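Local coordinates for protein MSM0273 (Mycobacterium smegmatis, PDB 5L37) that forms pentamers in the shell of the RMM bacterial microcompartment, where it probably closes the vertices, at residues C[2-7]-C[48-53]; C[7-12]-C[21-26]; C[17-22]-C[66-71]; C[36-41]-C[71-76]. All coordinates share one frame; numbering follows the deposited sequence.

Contact 1 (C[2-7]-C[48-53]); sequences LRATVT and EHVLIA
L2 to T5 and H49 to I52 pair as antiparallel neighbours in the OB-like beta barrel of the EutN/CcmL family. L2 faces I52 and A4 faces V50 as hydrogen-bonded pairs, so each of these residues both gives and takes a backbone bond. The straightest runs from V50 N to A4 O at 2.8 Å (173° at the hydrogen), and V6 N to E48 O (3.0 Å) carries the ladder one step further. Side chains of L2, A4, V50 and I52 share one face of the sheet. Here the extended I52 chain (chi2 170°) brings CD1 to 3.7 Å from A4 CB. Beyond the last paired residues, V6 CG2 lies 4.0 Å from V50 CG1. On the opposite face T5 and H49 lie side by side and point the same way. T5 OG1, anti to its own carbonyl carbon (chi1 -58°), approaches the imidazole edge near the ring plane and hydrogen-bonds ND1 at 3.0 Å; E30 OE2 adds a weak bond to the same nitrogen. Strand 23-29 flanks 2-9 through backbone bonding of T5 with E28, with V27 packed on A4 and I52. Beyond 49-53 comes strand 71-76, whose I73 touches V50 and I52 and whose I74 touches L51.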
loop_
_atom_site.group_PDB
_atom_site.type_symbol
_atom_site.label_atom_id
_atom_site.label_comp_id
_atom_site.label_asym_id
_atom_site.label_seq_id
_atom_site.Cartn_x
_atom_site.Cartn_y
_atom_site.Cartn_z
ATOM N N LEU C 2 7.684 -3.750 -9.849
ATOM C CA LEU C 2 8.739 -2.842 -10.314
ATOM C C LEU C 2 9.941 -3.617 -10.837
ATOM O O LEU C 2 10.274 -4.694 -10.351
ATOM C CB LEU C 2 9.201 -1.937 -9.202
ATOM C CG LEU C 2 8.150 -0.967 -8.656
ATOM C CD1 LEU C 2 8.683 -0.321 -7.385
ATOM C CD2 LEU C 2 7.748 0.099 -9.693
ATOM N N ARG C 3 10.585 -3.064 -11.848
ATOM C CA ARG C 3 11.904 -3.533 -12.282
ATOM C C ARG C 3 12.939 -2.907 -11.360
ATOM O O ARG C 3 12.890 -1.696 -11.102
ATOM C CB ARG C 3 12.167 -3.132 -13.751
ATOM C CG ARG C 3 11.217 -3.741 -14.733
ATOM C CD ARG C 3 11.585 -3.386 -16.174
ATOM N NE ARG C 3 11.716 -1.968 -16.410
ATOM C CZ ARG C 3 12.881 -1.346 -16.609
ATOM N NH1 ARG C 3 14.032 -2.016 -16.603
ATOM N NH2 ARG C 3 12.891 -0.041 -16.826
ATOM N N ALA C 4 13.892 -3.717 -10.918
ATOM C CA ALA C 4 14.964 -3.230 -10.061
ATOM C C ALA C 4 16.232 -3.969 -10.367
ATOM O O ALA C 4 16.208 -4.996 -11.076
ATOM C CB ALA C 4 14.587 -3.426 -8.611
ATOM N N THR C 5 17.336 -3.444 -9.848
ATOM C CA THR C 5 18.638 -4.073 -9.991
ATOM C C THR C 5 19.140 -4.408 -8.609
ATOM O O THR C 5 19.118 -3.543 -7.726
ATOM C CB THR C 5 19.648 -3.136 -10.716
ATOM O OG1 THR C 5 19.105 -2.799 -12.003
ATOM C CG2 THR C 5 20.998 -3.818 -10.894
ATOM N N VAL C 6 19.595 -5.649 -8.427
ATOM C CA VAL C 6 20.217 -6.060 -7.162
ATOM C C VAL C 6 21.576 -5.374 -6.982
ATOM O O VAL C 6 22.441 -5.411 -7.873
ATOM C CB VAL C 6 20.428 -7.568 -7.086
ATOM C CG1 VAL C 6 21.042 -7.946 -5.721
ATOM C CG2 VAL C 6 19.079 -8.334 -7.295
ATOM N N THR C 7 21.761 -4.723 -5.838
ATOM C CA THR C 7 23.006 -3.979 -5.633
ATOM C C THR C 7 23.836 -4.582 -4.518
ATOM O O THR C 7 25.056 -4.343 -4.425
ATOM C CB THR C 7 22.728 -2.508 -5.309
ATOM O OG1 THR C 7 21.819 -2.434 -4.204
ATOM C CG2 THR C 7 22.074 -1.797 -6.506
ATOM N N GLU C 48 21.978 -8.201 -11.100
ATOM C CA GLU C 48 20.876 -8.811 -11.828
ATOM C C GLU C 48 19.634 -7.923 -11.871
ATOM O O GLU C 48 19.292 -7.237 -10.912
ATOM C CB GLU C 48 20.502 -10.132 -11.178
ATOM C CG GLU C 48 19.449 -10.913 -11.896
ATOM C CD GLU C 48 19.266 -12.286 -11.266
ATOM O OE1 GLU C 48 20.147 -12.713 -10.477
ATOM O OE2 GLU C 48 18.228 -12.928 -11.537
ATOM N N HIS C 49 18.969 -7.920 -13.009
ATOM C CA HIS C 49 17.735 -7.183 -13.143
ATOM C C HIS C 49 16.556 -8.061 -12.792
ATOM O O HIS C 49 16.377 -9.121 -13.395
ATOM C CB HIS C 49 17.598 -6.647 -14.567
ATOM C CG HIS C 49 18.768 -5.823 -14.978
ATOM N ND1 HIS C 49 19.039 -4.599 -14.424
ATOM C CD2 HIS C 49 19.750 -6.060 -15.883
ATOM C CE1 HIS C 49 20.161 -4.122 -14.943
ATOM N NE2 HIS C 49 20.601 -4.983 -15.842
ATOM N N VAL C 50 15.741 -7.598 -11.848
ATOM C CA VAL C 50 14.693 -8.442 -11.278
ATOM C C VAL C 50 13.359 -7.702 -11.248
ATOM O O VAL C 50 13.306 -6.485 -11.392
ATOM C CB VAL C 50 15.033 -8.898 -9.845
ATOM C CG1 VAL C 50 16.298 -9.788 -9.846
ATOM C CG2 VAL C 50 15.276 -7.704 -8.956
ATOM N N LEU C 51 12.300 -8.471 -11.040
ATOM C CA LEU C 51 10.931 -7.991 -10.936
ATOM C C LEU C 51 10.483 -8.176 -9.484
ATOM O O LEU C 51 10.645 -9.264 -8.944
ATOM C CB LEU C 51 10.049 -8.812 -11.876
ATOM C CG LEU C 51 8.618 -8.372 -12.087
ATOM C CD1 LEU C 51 8.663 -6.913 -12.688
ATOM C CD2 LEU C 51 7.946 -9.397 -13.004
ATOM N N ILE C 52 9.964 -7.124 -8.858
ATOM C CA ILE C 52 9.583 -7.143 -7.444
ATOM C C ILE C 52 8.104 -6.911 -7.269
ATOM O O ILE C 52 7.539 -6.005 -7.922
ATOM C CB ILE C 52 10.347 -6.063 -6.667
ATOM C CG1 ILE C 52 11.824 -6.524 -6.682
ATOM C CG2 ILE C 52 9.812 -5.939 -5.233
ATOM C CD1 ILE C 52 12.721 -5.496 -6.184
ATOM N N ALA C 53 7.488 -7.684 -6.379
ATOM C CA ALA C 53 6.107 -7.384 -5.920
ATOM C C ALA C 53 6.140 -6.895 -4.487
ATOM O O ALA C 53 6.992 -7.332 -3.698
ATOM C CB ALA C 53 5.223 -8.616 -6.023
#

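Contact 2 (C[7-12]-C[21-26]); sequences TGNVWS and AGAFLE
T7 and G8 both face E26, which makes a classic beta bulge where strand 2-9 pairs with 23-29 in the OB-like barrel. E26 O takes both amides: T7 N gives a short, nearly straight bond (2.8 Å, 174° at the hydrogen), G8 N a weak one. The E26 side chain crosses T7 obliquely. Its CB lies 3.6 Å from T7 OG1. CG, anti to the backbone N (chi1 -175°), comes to 3.4 Å from the same hydroxyl oxygen, and the carboxylate carbon CD is also close to it. At the tip, OE1 accepts a hydrogen bond from T7 OG1 at 3.0 Å on its anti lone pair, the one turned away from OE2. T7 OG1 reaches it from a position between its own backbone N and carbonyl carbon (chi1 53°). OE1 has a second and stronger partner in a salt bridge to R35 NH1, whereas OE2 makes a long, weak ion pair with R3 of a neighbouring subunit. Past the bulge, V10 N bonds F24 O at 2.9 Å, and N9 crosses L25 with ND2 3.5 Å from CD2. N9 OD1 sits close to F24 O although both are acceptors; OD1 accepts from a water at 2.9 Å and, weakly, from V10 N, and the water in turn accepts from F24 N.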
loop_
_atom_site.group_PDB
_atom_site.type_symbol
_atom_site.label_atom_id
_atom_site.label_comp_id
_atom_site.label_asym_id
_atom_site.label_seq_id
_atom_site.Cartn_x
_atom_site.Cartn_y
_atom_site.Cartn_z
ATOM N N THR C 7 21.761 -4.723 -5.838
ATOM C CA THR C 7 23.006 -3.979 -5.633
ATOM C C THR C 7 23.836 -4.582 -4.518
ATOM O O THR C 7 25.056 -4.343 -4.425
ATOM C CB THR C 7 22.728 -2.508 -5.309
ATOM O OG1 THR C 7 21.819 -2.434 -4.204
ATOM C CG2 THR C 7 22.074 -1.797 -6.506
ATOM N N GLY C 8 23.226 -5.405 -3.682
ATOM C CA GLY C 8 24.004 -6.016 -2.609
ATOM C C GLY C 8 23.208 -6.886 -1.666
ATOM O O GLY C 8 22.003 -7.043 -1.816
ATOM N N ASN C 9 23.869 -7.394 -0.636
ATOM C CA ASN C 9 23.193 -8.269 0.306
ATOM C C ASN C 9 23.105 -7.497 1.605
ATOM O O ASN C 9 23.920 -6.603 1.880
ATOM C CB ASN C 9 23.950 -9.593 0.490
ATOM C CG ASN C 9 23.010 -10.802 0.646
ATOM O OD1 ASN C 9 22.117 -10.837 1.504
ATOM N ND2 ASN C 9 23.199 -11.793 -0.225
ATOM N N VAL C 10 22.088 -7.785 2.385
ATOM C CA VAL C 10 21.907 -7.110 3.631
ATOM C C VAL C 10 22.157 -8.154 4.663
ATOM O O VAL C 10 21.454 -9.156 4.702
ATOM C CB VAL C 10 20.486 -6.558 3.756
ATOM C CG1 VAL C 10 20.251 -6.006 5.139
ATOM C CG2 VAL C 10 20.294 -5.540 2.698
ATOM N N TRP C 11 23.132 -7.901 5.530
ATOM C CA TRP C 11 23.405 -8.848 6.571
ATOM C C TRP C 11 22.744 -8.363 7.846
ATOM O O TRP C 11 23.083 -7.322 8.380
ATOM C CB TRP C 11 24.907 -8.965 6.776
ATOM C CG TRP C 11 25.712 -8.950 5.500
ATOM C CD1 TRP C 11 26.075 -7.844 4.780
ATOM C CD2 TRP C 11 26.335 -10.071 4.852
ATOM N NE1 TRP C 11 26.835 -8.212 3.695
ATOM C CE2 TRP C 11 27.016 -9.568 3.719
ATOM C CE3 TRP C 11 26.369 -11.447 5.103
ATOM C CZ2 TRP C 11 27.720 -10.394 2.846
ATOM C CZ3 TRP C 11 27.069 -12.267 4.233
ATOM C CH2 TRP C 11 27.735 -11.737 3.117
ATOM N N SER C 12 21.850 -9.182 8.358
ATOM C CA SER C 12 21.225 -8.921 9.622
ATOM C C SER C 12 22.063 -9.461 10.759
ATOM O O SER C 12 22.850 -10.379 10.567
ATOM C CB SER C 12 19.861 -9.573 9.641
ATOM O OG SER C 12 20.013 -10.983 9.504
ATOM N N ALA C 21 13.504 -19.176 4.918
ATOM C CA ALA C 21 14.765 -19.337 4.199
ATOM C C ALA C 21 14.770 -18.369 3.025
ATOM O O ALA C 21 13.752 -18.144 2.402
ATOM C CB ALA C 21 14.918 -20.774 3.673
ATOM N N GLY C 22 15.931 -17.778 2.737
ATOM C CA GLY C 22 16.025 -16.806 1.663
ATOM C C GLY C 22 16.942 -15.679 2.088
ATOM O O GLY C 22 17.506 -15.734 3.202
ATOM N N ALA C 23 17.065 -14.666 1.241
ATOM C CA ALA C 23 18.016 -13.594 1.474
ATOM C C ALA C 23 17.343 -12.230 1.455
ATOM O O ALA C 23 16.340 -12.019 0.791
ATOM C CB ALA C 23 19.105 -13.644 0.430
ATOM N N PHE C 24 17.923 -11.295 2.205
ATOM C CA PHE C 24 17.526 -9.884 2.118
ATOM C C PHE C 24 18.471 -9.196 1.120
ATOM O O PHE C 24 19.660 -9.098 1.375
ATOM C CB PHE C 24 17.638 -9.172 3.472
ATOM C CG PHE C 24 16.683 -9.664 4.517
ATOM C CD1 PHE C 24 15.310 -9.529 4.343
ATOM C CD2 PHE C 24 17.159 -10.154 5.713
ATOM C CE1 PHE C 24 14.405 -9.960 5.352
ATOM C CE2 PHE C 24 16.263 -10.574 6.717
ATOM C CZ PHE C 24 14.909 -10.487 6.524
ATOM N N LEU C 25 17.947 -8.678 0.020
ATOM C CA LEU C 25 18.823 -8.041 -0.965
ATOM C C LEU C 25 18.496 -6.571 -1.072
ATOM O O LEU C 25 17.314 -6.171 -1.095
ATOM C CB LEU C 25 18.667 -8.712 -2.353
ATOM C CG LEU C 25 18.993 -10.239 -2.415
ATOM C CD1 LEU C 25 18.847 -10.739 -3.874
ATOM C CD2 LEU C 25 20.375 -10.563 -1.861
ATOM N N GLU C 26 19.534 -5.757 -1.137
ATOM C CA GLU C 26 19.316 -4.360 -1.470
ATOM C C GLU C 26 19.118 -4.272 -2.994
ATOM O O GLU C 26 19.842 -4.920 -3.744
ATOM C CB GLU C 26 20.488 -3.488 -1.031
ATOM C CG GLU C 26 20.200 -2.003 -1.270
ATOM C CD GLU C 26 21.336 -1.108 -0.862
ATOM O OE1 GLU C 26 22.350 -1.065 -1.596
ATOM O OE2 GLU C 26 21.211 -0.452 0.196
HETATM O O HOH W 1 20.446 -11.983 3.539
#

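Contact 3 (C[17-22]-C[66-71]); sequences EGIPAG and PPPIDA
P20 and P67 form the tight part of this meeting of two irregular loops, their side chains crossing at about a right angle. P20 CD rests 3.7 Å from P67 CB, and F62 packs against both rings. The same P67 CB is approached by the carbonyl oxygen of G18 at 3.5 Å, a van der Waals contact, while P67 O is bonded by the hydroxyl of S59. G18 is itself exposed, with a positive phi of 101°, and touches through that carbonyl. Next to this pair, I19 meets P68 less closely and again at about a right angle: CG1, anti to the carbonyl carbon (chi1 -66°), lies 4.0 Å from P68 CG. F39 packs against I19 and P20, and F24 against I19. In contrast, E17, A21 and G22 form the loose, exposed side, and the buried surface totals only 195 Å² for both segments. The E17 side chain starts away from the other loop and does not touch it; its carbonyl is nevertheless held by the indole NE1 of W61 of a neighbouring subunit, which also packs on P68. Within 66-71, I69 N makes a weak bond to P67 O at 2.8 Å. This is the closing bond of an inverse gamma turn centred on P68, a turn that here leads the proline-rich loop into strand 71-76 at the subunit interface.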
loop_
_atom_site.group_PDB
_atom_site.type_symbol
_atom_site.label_atom_id
_atom_site.label_comp_id
_atom_site.label_asym_id
_atom_site.label_seq_id
_atom_site.Cartn_x
_atom_site.Cartn_y
_atom_site.Cartn_z
ATOM N N GLU C 17 11.297 -13.738 14.874
ATOM C CA GLU C 17 10.982 -15.080 14.400
ATOM C C GLU C 17 10.067 -15.066 13.195
ATOM O O GLU C 17 9.311 -14.098 12.954
ATOM C CB GLU C 17 10.311 -15.905 15.510
ATOM C CG GLU C 17 11.134 -16.084 16.757
ATOM C CD GLU C 17 12.236 -17.076 16.652
ATOM O OE1 GLU C 17 12.520 -17.611 15.554
ATOM O OE2 GLU C 17 12.745 -17.426 17.739
ATOM N N GLY C 18 10.151 -16.127 12.380
ATOM C CA GLY C 18 9.133 -16.274 11.336
ATOM C C GLY C 18 9.569 -15.847 9.947
ATOM O O GLY C 18 8.763 -15.815 9.029
ATOM N N ILE C 19 10.833 -15.470 9.799
ATOM C CA ILE C 19 11.385 -15.158 8.468
ATOM C C ILE C 19 11.854 -16.451 7.810
ATOM O O ILE C 19 12.617 -17.200 8.392
ATOM C CB ILE C 19 12.486 -14.092 8.578
ATOM C CG1 ILE C 19 11.794 -12.793 9.044
ATOM C CG2 ILE C 19 13.245 -13.898 7.223
ATOM C CD1 ILE C 19 12.720 -11.781 9.496
ATOM N N PRO C 20 11.368 -16.705 6.598
ATOM C CA PRO C 20 11.663 -17.953 5.897
ATOM C C PRO C 20 13.096 -18.010 5.422
ATOM O O PRO C 20 13.796 -16.992 5.481
ATOM C CB PRO C 20 10.699 -17.908 4.685
ATOM C CG PRO C 20 10.262 -16.541 4.543
ATOM C CD PRO C 20 10.589 -15.758 5.783
ATOM N N ALA C 21 13.504 -19.176 4.918
ATOM C CA ALA C 21 14.765 -19.337 4.199
ATOM C C ALA C 21 14.770 -18.369 3.025
ATOM O O ALA C 21 13.752 -18.144 2.402
ATOM C CB ALA C 21 14.918 -20.774 3.673
ATOM N N GLY C 22 15.931 -17.778 2.737
ATOM C CA GLY C 22 16.025 -16.806 1.663
ATOM C C GLY C 22 16.942 -15.679 2.088
ATOM O O GLY C 22 17.506 -15.734 3.202
ATOM N N PRO C 66 2.183 -16.353 8.028
ATOM C CA PRO C 66 2.552 -15.271 7.100
ATOM C C PRO C 66 3.809 -14.527 7.556
ATOM O O PRO C 66 3.815 -13.876 8.632
ATOM C CB PRO C 66 1.329 -14.338 7.132
ATOM C CG PRO C 66 0.619 -14.656 8.459
ATOM C CD PRO C 66 0.856 -16.135 8.646
ATOM N N PRO C 67 4.869 -14.560 6.722
ATOM C CA PRO C 67 6.065 -13.856 7.213
ATOM C C PRO C 67 5.966 -12.347 7.092
ATOM O O PRO C 67 5.236 -11.821 6.229
ATOM C CB PRO C 67 7.178 -14.356 6.322
ATOM C CG PRO C 67 6.495 -14.738 5.014
ATOM C CD PRO C 67 5.114 -15.246 5.445
ATOM N N PRO C 68 6.747 -11.643 7.905
ATOM C CA PRO C 68 6.690 -10.183 7.933
ATOM C C PRO C 68 7.548 -9.567 6.816
ATOM O O PRO C 68 8.541 -8.862 7.062
ATOM C CB PRO C 68 7.227 -9.853 9.328
ATOM C CG PRO C 68 8.288 -10.929 9.547
ATOM C CD PRO C 68 7.736 -12.199 8.870
ATOM N N ILE C 69 7.128 -9.847 5.574
ATOM C CA ILE C 69 7.873 -9.490 4.370
ATOM C C ILE C 69 6.944 -8.694 3.468
ATOM O O ILE C 69 5.830 -9.184 3.151
ATOM C CB ILE C 69 8.338 -10.797 3.647
ATOM C CG1 ILE C 69 9.325 -11.546 4.544
ATOM C CG2 ILE C 69 8.917 -10.504 2.264
ATOM C CD1 ILE C 69 10.575 -10.767 4.790
ATOM N N ASP C 70 7.384 -7.503 3.035
ATOM C CA ASP C 70 6.537 -6.625 2.197
ATOM C C ASP C 70 7.172 -6.340 0.800
ATOM O O ASP C 70 6.743 -5.426 0.091
ATOM C CB ASP C 70 6.263 -5.302 2.958
ATOM C CG ASP C 70 7.540 -4.446 3.162
ATOM O OD1 ASP C 70 8.587 -4.850 2.641
ATOM O OD2 ASP C 70 7.460 -3.365 3.794
ATOM N N ALA C 71 8.180 -7.124 0.408
ATOM C CA ALA C 71 8.785 -6.987 -0.933
ATOM C C ALA C 71 9.463 -8.288 -1.292
ATOM O O ALA C 71 10.195 -8.834 -0.460
ATOM C CB ALA C 71 9.807 -5.832 -0.944
#

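Contact 4 (C[36-41]-C[71-76]); sequences MIAFDV and ALIIGS
F39 is gripped through its backbone by A71 and I73, in the seam where the first and last strands of the sheet order meet and the OB-like barrel closes. Strands 36-40 and 71-76 run broadly the same way, at 56°, and join through a single bridge opposite L72. F39 N bonds A71 O at 2.9 Å, the donor standing 41° out of the carbonyl plane, whereas I73 N meets F39 O at 2.9 Å nearly along the C=O axis. Most side chains around these two bonds are apolar. A38 CB lies 4.1 Å from A71 CB and also touches I73 CG1. L72 CD1 sits at the edge of the F39 ring, near its plane, 4.3 Å from CD2, and the same methyl also touches F39 O. D40 CG is anti to the backbone N (chi1 -177°), and its OD1 lies 3.6 Å from I73 CG2.

Farther out, I69 packs on the F39 side chain and L25 on D40. Strand 36-40 is itself tied to 23-29 by backbone bonds of A38 with L25 and D40 with A23. The carboxylate oxygen OD1 of D40 is also held by S44 OG and, weakly, by L42 N. A water completes the join: it donates to D40 OD1 at 2.7 Å and to I73 O at 2.7 Å, and accepts from V41 N at 2.8 Å.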
loop_
_atom_site.group_PDB
_atom_site.type_symbol
_atom_site.label_atom_id
_atom_site.label_comp_id
_atom_site.label_asym_id
_atom_site.label_seq_id
_atom_site.Cartn_x
_atom_site.Cartn_y
_atom_site.Cartn_z
ATOM N N MET C 36 15.445 -0.069 -1.891
ATOM C CA MET C 36 14.693 -0.797 -0.871
ATOM C C MET C 36 15.327 -2.160 -0.663
ATOM O O MET C 36 16.280 -2.545 -1.360
ATOM C CB MET C 36 13.204 -0.965 -1.251
ATOM C CG MET C 36 12.970 -2.057 -2.257
ATOM S SD MET C 36 11.214 -2.231 -2.779
ATOM C CE MET C 36 11.081 -0.769 -3.753
ATOM N N ILE C 37 14.843 -2.870 0.348
ATOM C CA ILE C 37 15.280 -4.227 0.629
ATOM C C ILE C 37 14.168 -5.180 0.250
ATOM O O ILE C 37 13.018 -5.055 0.728
ATOM C CB ILE C 37 15.682 -4.426 2.151
ATOM C CG1 ILE C 37 16.717 -3.362 2.600
ATOM C CG2 ILE C 37 16.141 -5.895 2.401
ATOM C CD1 ILE C 37 17.919 -3.219 1.720
ATOM N N ALA C 38 14.514 -6.142 -0.610
ATOM C CA ALA C 38 13.551 -7.129 -1.053
ATOM C C ALA C 38 13.981 -8.504 -0.643
ATOM O O ALA C 38 15.189 -8.799 -0.622
ATOM C CB ALA C 38 13.375 -7.078 -2.605
ATOM N N PHE C 39 13.015 -9.361 -0.338
ATOM C CA PHE C 39 13.310 -10.749 0.001
ATOM C C PHE C 39 13.511 -11.562 -1.263
ATOM O O PHE C 39 12.835 -11.333 -2.252
ATOM C CB PHE C 39 12.171 -11.359 0.843
ATOM C CG PHE C 39 12.588 -12.555 1.612
ATOM C CD1 PHE C 39 13.384 -12.392 2.726
ATOM C CD2 PHE C 39 12.195 -13.851 1.237
ATOM C CE1 PHE C 39 13.809 -13.487 3.476
ATOM C CE2 PHE C 39 12.612 -14.972 1.974
ATOM C CZ PHE C 39 13.427 -14.782 3.097
ATOM N N ASP C 40 14.444 -12.494 -1.224
ATOM C CA ASP C 40 14.754 -13.303 -2.407
ATOM C C ASP C 40 14.830 -14.767 -2.070
ATOM O O ASP C 40 15.538 -15.160 -1.127
ATOM C CB ASP C 40 16.082 -12.864 -2.990
ATOM C CG ASP C 40 16.420 -13.609 -4.271
ATOM O OD1 ASP C 40 15.680 -13.488 -5.247
ATOM O OD2 ASP C 40 17.502 -14.177 -4.313
ATOM N N VAL C 41 14.136 -15.585 -2.864
ATOM C CA VAL C 41 14.185 -17.032 -2.708
ATOM C C VAL C 41 14.802 -17.705 -3.941
ATOM O O VAL C 41 15.006 -18.914 -3.951
ATOM C CB VAL C 41 12.797 -17.636 -2.459
ATOM C CG1 VAL C 41 12.188 -17.054 -1.123
ATOM C CG2 VAL C 41 11.842 -17.353 -3.619
ATOM N N ALA C 71 8.180 -7.124 0.408
ATOM C CA ALA C 71 8.785 -6.987 -0.933
ATOM C C ALA C 71 9.463 -8.288 -1.292
ATOM O O ALA C 71 10.195 -8.834 -0.460
ATOM C CB ALA C 71 9.807 -5.832 -0.944
ATOM N N LEU C 72 9.155 -8.814 -2.470
ATOM C CA LEU C 72 9.612 -10.150 -2.888
ATOM C C LEU C 72 10.035 -10.076 -4.327
ATOM O O LEU C 72 9.301 -9.589 -5.168
ATOM C CB LEU C 72 8.487 -11.191 -2.734
ATOM C CG LEU C 72 8.795 -12.621 -3.191
ATOM C CD1 LEU C 72 9.909 -13.274 -2.304
ATOM C CD2 LEU C 72 7.503 -13.416 -3.098
ATOM N N ILE C 73 11.228 -10.601 -4.610
ATOM C CA ILE C 73 11.632 -10.773 -6.003
ATOM C C ILE C 73 10.889 -11.947 -6.617
ATOM O O ILE C 73 10.940 -13.071 -6.098
ATOM C CB ILE C 73 13.161 -10.957 -6.060
ATOM C CG1 ILE C 73 13.834 -9.593 -5.818
ATOM C CG2 ILE C 73 13.575 -11.579 -7.426
ATOM C CD1 ILE C 73 15.381 -9.724 -5.411
ATOM N N ILE C 74 10.158 -11.699 -7.704
ATOM C CA ILE C 74 9.354 -12.783 -8.263
ATOM C C ILE C 74 9.959 -13.354 -9.542
ATOM O O ILE C 74 9.445 -14.345 -10.055
ATOM C CB ILE C 74 7.841 -12.368 -8.507
ATOM C CG1 ILE C 74 7.742 -11.273 -9.530
ATOM C CG2 ILE C 74 7.179 -11.941 -7.194
ATOM C CD1 ILE C 74 6.259 -11.002 -9.925
ATOM N N GLY C 75 11.018 -12.738 -10.076
ATOM C CA GLY C 75 11.657 -13.324 -11.265
ATOM C C GLY C 75 12.766 -12.420 -11.784
ATOM O O GLY C 75 12.917 -11.271 -11.324
ATOM N N SER C 76 13.562 -12.933 -12.710
ATOM C CA SER C 76 14.549 -12.070 -13.364
ATOM C C SER C 76 14.002 -11.627 -14.696
ATOM O O SER C 76 13.077 -12.246 -15.233
ATOM C CB SER C 76 15.928 -12.741 -13.505
ATOM O OG SER C 76 15.816 -13.856 -14.314
HETATM O O HOH W 2 13.094 -14.407 -5.142
#

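In the fold
The contacts follow one barrel round. Contact 1 and contact 2 share T7 and continue each other along strand 2-9, their centres 13 Å apart, with V6 CG1 packing on L25 CD1 between them. Contact 4 lies closest to the middle of the chain, about 2 Å from its centre; it is probably hydrogen-bonded to contact 1 through L51 with I74 and G75, and adjoins contact 2 where V10 packs on I37. Contact 3 lies in the loops, its centre 11 Å from that of contact 4, and F39 packs against A21 and G22. F24 joins contact 3 to contact 2 through I19 and I69. All four also touch neighbouring subunits, consistent with a barrel built into a pentamer.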